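Local coordinates for uncharacterized protein (Pyrococcus horikoshii, PDB 2P8T) that is of unknown function, though its family is tentatively linked to ATP binding and aminoacyl-tRNA ligase activity, and joins a probable N-terminal helix-turn-helix domain to a mixed alpha+beta domain, at residues A[18-23]-A[193-198]. Residues are numbered along the deposited sequence; the frame is centred on the assembly and turned at random.
Sequences EDVLAV and PEILEV
The first helix of the N-terminal domain, which belongs to a helix-turn-helix clan, is met here by the C-terminal end of the chain: Val20 and Leu21 of 18-23 pack against Ile195 and Val198 of 193-198. No hydrogen bond crosses, and four buried aliphatic side chains carry the whole contact. Val20 divides its two methyls. Val20 CG1, turned opposite the backbone N (chi1 177°), comes to 3.9 Å from Ile195 CG2, while Val20 CG2 meets Val198 CG1 at 3.7 Å. The CB of Val198 sits against the fork between the two methyls of Val20, a fit that two compact beta-branched residues allow. Leu21, one carbon longer than valine, extends CD2 to 3.6 Å from Ile195 CD1, the two side chains crossing at about a right angle. Ile195 suits its place because CG2 touches both Val20 CG1 and Leu21 CD2, while the longer arm ends in CD1 against the same Leu21 methyl. Were Val20 an alanine, Val198 CG1 and Ile195 CG2 would probably lose the Val20 methyls they rest on, opening a gap between the helix and the C-terminal segment. Around this seam, helix 44-56 adds Leu50 against Val20 and Leu54 against Val198, and helix 71-81 brings Ile76 to Ile195 and Leu80 to Leu21. Helix 172-187 also packs on 18-23, through Ile180 on Leu21 and a salt bridge from Lys177 to Asp19, so helix 17-26 is contacted by helix 172-187 as well as by segment 193-198, whose short helix 193-196 leads to Val198.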
loop_
_atom_site.group_PDB
_atom_site.type_symbol
_atom_site.label_atom_id
_atom_site.label_comp_id
_atom_site.label_asym_id
_atom_site.label_seq_id
_atom_site.Cartn_x
_atom_site.Cartn_y
_atom_site.Cartn_z
ATOM N N GLU A 18 -6.524 -5.189 -4.350
ATOM C CA GLU A 18 -5.888 -4.483 -3.250
ATOM C C GLU A 18 -5.599 -5.453 -2.125
ATOM O O GLU A 18 -4.595 -5.324 -1.454
ATOM C CB GLU A 18 -6.749 -3.308 -2.748
ATOM C CG GLU A 18 -6.783 -2.119 -3.705
ATOM C CD GLU A 18 -7.852 -2.217 -4.770
ATOM O OE1 GLU A 18 -8.642 -3.188 -4.734
ATOM O OE2 GLU A 18 -7.911 -1.309 -5.635
ATOM N N ASP A 19 -6.487 -6.435 -1.920
ATOM C CA ASP A 19 -6.236 -7.479 -0.937
ATOM C C ASP A 19 -5.050 -8.355 -1.362
ATOM O O ASP A 19 -4.241 -8.732 -0.528
ATOM C CB ASP A 19 -7.481 -8.364 -0.729
ATOM C CG ASP A 19 -8.675 -7.598 -0.179
ATOM O OD1 ASP A 19 -8.510 -6.780 0.770
ATOM O OD2 ASP A 19 -9.790 -7.831 -0.692
ATOM N N VAL A 20 -4.962 -8.691 -2.647
ATOM C CA VAL A 20 -3.831 -9.483 -3.170
ATOM C C VAL A 20 -2.558 -8.696 -2.897
ATOM O O VAL A 20 -1.631 -9.213 -2.253
ATOM C CB VAL A 20 -3.950 -9.776 -4.683
ATOM C CG1 VAL A 20 -2.711 -10.547 -5.212
ATOM C CG2 VAL A 20 -5.261 -10.533 -5.007
ATOM N N LEU A 21 -2.536 -7.431 -3.321
ATOM C CA LEU A 21 -1.332 -6.605 -3.107
ATOM C C LEU A 21 -0.962 -6.513 -1.630
ATOM O O LEU A 21 0.209 -6.672 -1.276
ATOM C CB LEU A 21 -1.471 -5.214 -3.734
ATOM C CG LEU A 21 -1.607 -5.141 -5.261
ATOM C CD1 LEU A 21 -2.186 -3.815 -5.723
ATOM C CD2 LEU A 21 -0.271 -5.432 -5.923
ATOM N N ALA A 22 -1.961 -6.297 -0.764
ATOM C CA ALA A 22 -1.743 -6.239 0.677
ATOM C C ALA A 22 -1.089 -7.495 1.242
ATOM O O ALA A 22 -0.153 -7.399 2.041
ATOM C CB ALA A 22 -3.046 -5.925 1.428
ATOM N N VAL A 23 -1.581 -8.668 0.839
ATOM C CA VAL A 23 -1.021 -9.927 1.343
ATOM C C VAL A 23 0.463 -10.041 0.974
ATOM O O VAL A 23 1.286 -10.410 1.802
ATOM C CB VAL A 23 -1.826 -11.168 0.826
ATOM C CG1 VAL A 23 -1.019 -12.450 0.983
ATOM C CG2 VAL A 23 -3.168 -11.255 1.534
ATOM N N PRO A 193 0.951 -9.027 -14.675
ATOM C CA PRO A 193 -0.183 -9.937 -14.895
ATOM C C PRO A 193 -0.271 -11.075 -13.872
ATOM O O PRO A 193 -1.366 -11.568 -13.602
ATOM C CB PRO A 193 0.077 -10.506 -16.288
ATOM C CG PRO A 193 0.978 -9.491 -16.959
ATOM C CD PRO A 193 1.830 -8.945 -15.856
ATOM N N GLU A 194 0.871 -11.481 -13.313
ATOM C CA GLU A 194 0.907 -12.550 -12.328
ATOM C C GLU A 194 0.077 -12.203 -11.098
ATOM O O GLU A 194 -0.479 -13.084 -10.464
ATOM C CB GLU A 194 2.349 -12.882 -11.925
ATOM C CG GLU A 194 3.251 -13.213 -13.109
ATOM C CD GLU A 194 4.458 -14.069 -12.738
ATOM O OE1 GLU A 194 4.989 -13.932 -11.617
ATOM O OE2 GLU A 194 4.880 -14.891 -13.586
ATOM N N ILE A 195 0.005 -10.913 -10.766
ATOM C CA ILE A 195 -0.840 -10.446 -9.670
ATOM C C ILE A 195 -2.308 -10.410 -10.102
ATOM O O ILE A 195 -3.195 -10.870 -9.381
ATOM C CB ILE A 195 -0.396 -9.053 -9.161
ATOM C CG1 ILE A 195 0.945 -9.158 -8.421
ATOM C CG2 ILE A 195 -1.468 -8.418 -8.235
ATOM C CD1 ILE A 195 1.516 -7.808 -7.966
ATOM N N LEU A 196 -2.556 -9.849 -11.274
ATOM C CA LEU A 196 -3.916 -9.783 -11.824
ATOM C C LEU A 196 -4.533 -11.177 -11.960
ATOM O O LEU A 196 -5.751 -11.331 -11.813
ATOM C CB LEU A 196 -3.906 -9.077 -13.180
ATOM C CG LEU A 196 -3.392 -7.632 -13.224
ATOM C CD1 LEU A 196 -3.308 -7.127 -14.675
ATOM C CD2 LEU A 196 -4.259 -6.703 -12.363
ATOM N N GLU A 197 -3.696 -12.191 -12.213
ATOM C CA GLU A 197 -4.156 -13.591 -12.314
ATOM C C GLU A 197 -4.838 -14.110 -11.036
ATOM O O GLU A 197 -5.604 -15.074 -11.072
ATOM C CB GLU A 197 -2.980 -14.512 -12.676
ATOM C CG GLU A 197 -3.379 -15.747 -13.482
ATOM C CD GLU A 197 -2.204 -16.615 -13.932
ATOM O OE1 GLU A 197 -1.018 -16.293 -13.636
ATOM O OE2 GLU A 197 -2.484 -17.639 -14.604
ATOM N N VAL A 198 -4.550 -13.482 -9.903
ATOM C CA VAL A 198 -5.078 -13.950 -8.626
ATOM C C VAL A 198 -6.570 -13.578 -8.448
ATOM O O VAL A 198 -7.317 -14.229 -7.706
ATOM C CB VAL A 198 -4.204 -13.447 -7.442
ATOM C CG1 VAL A 198 -4.687 -14.044 -6.109
ATOM C CG2 VAL A 198 -2.712 -13.765 -7.690
#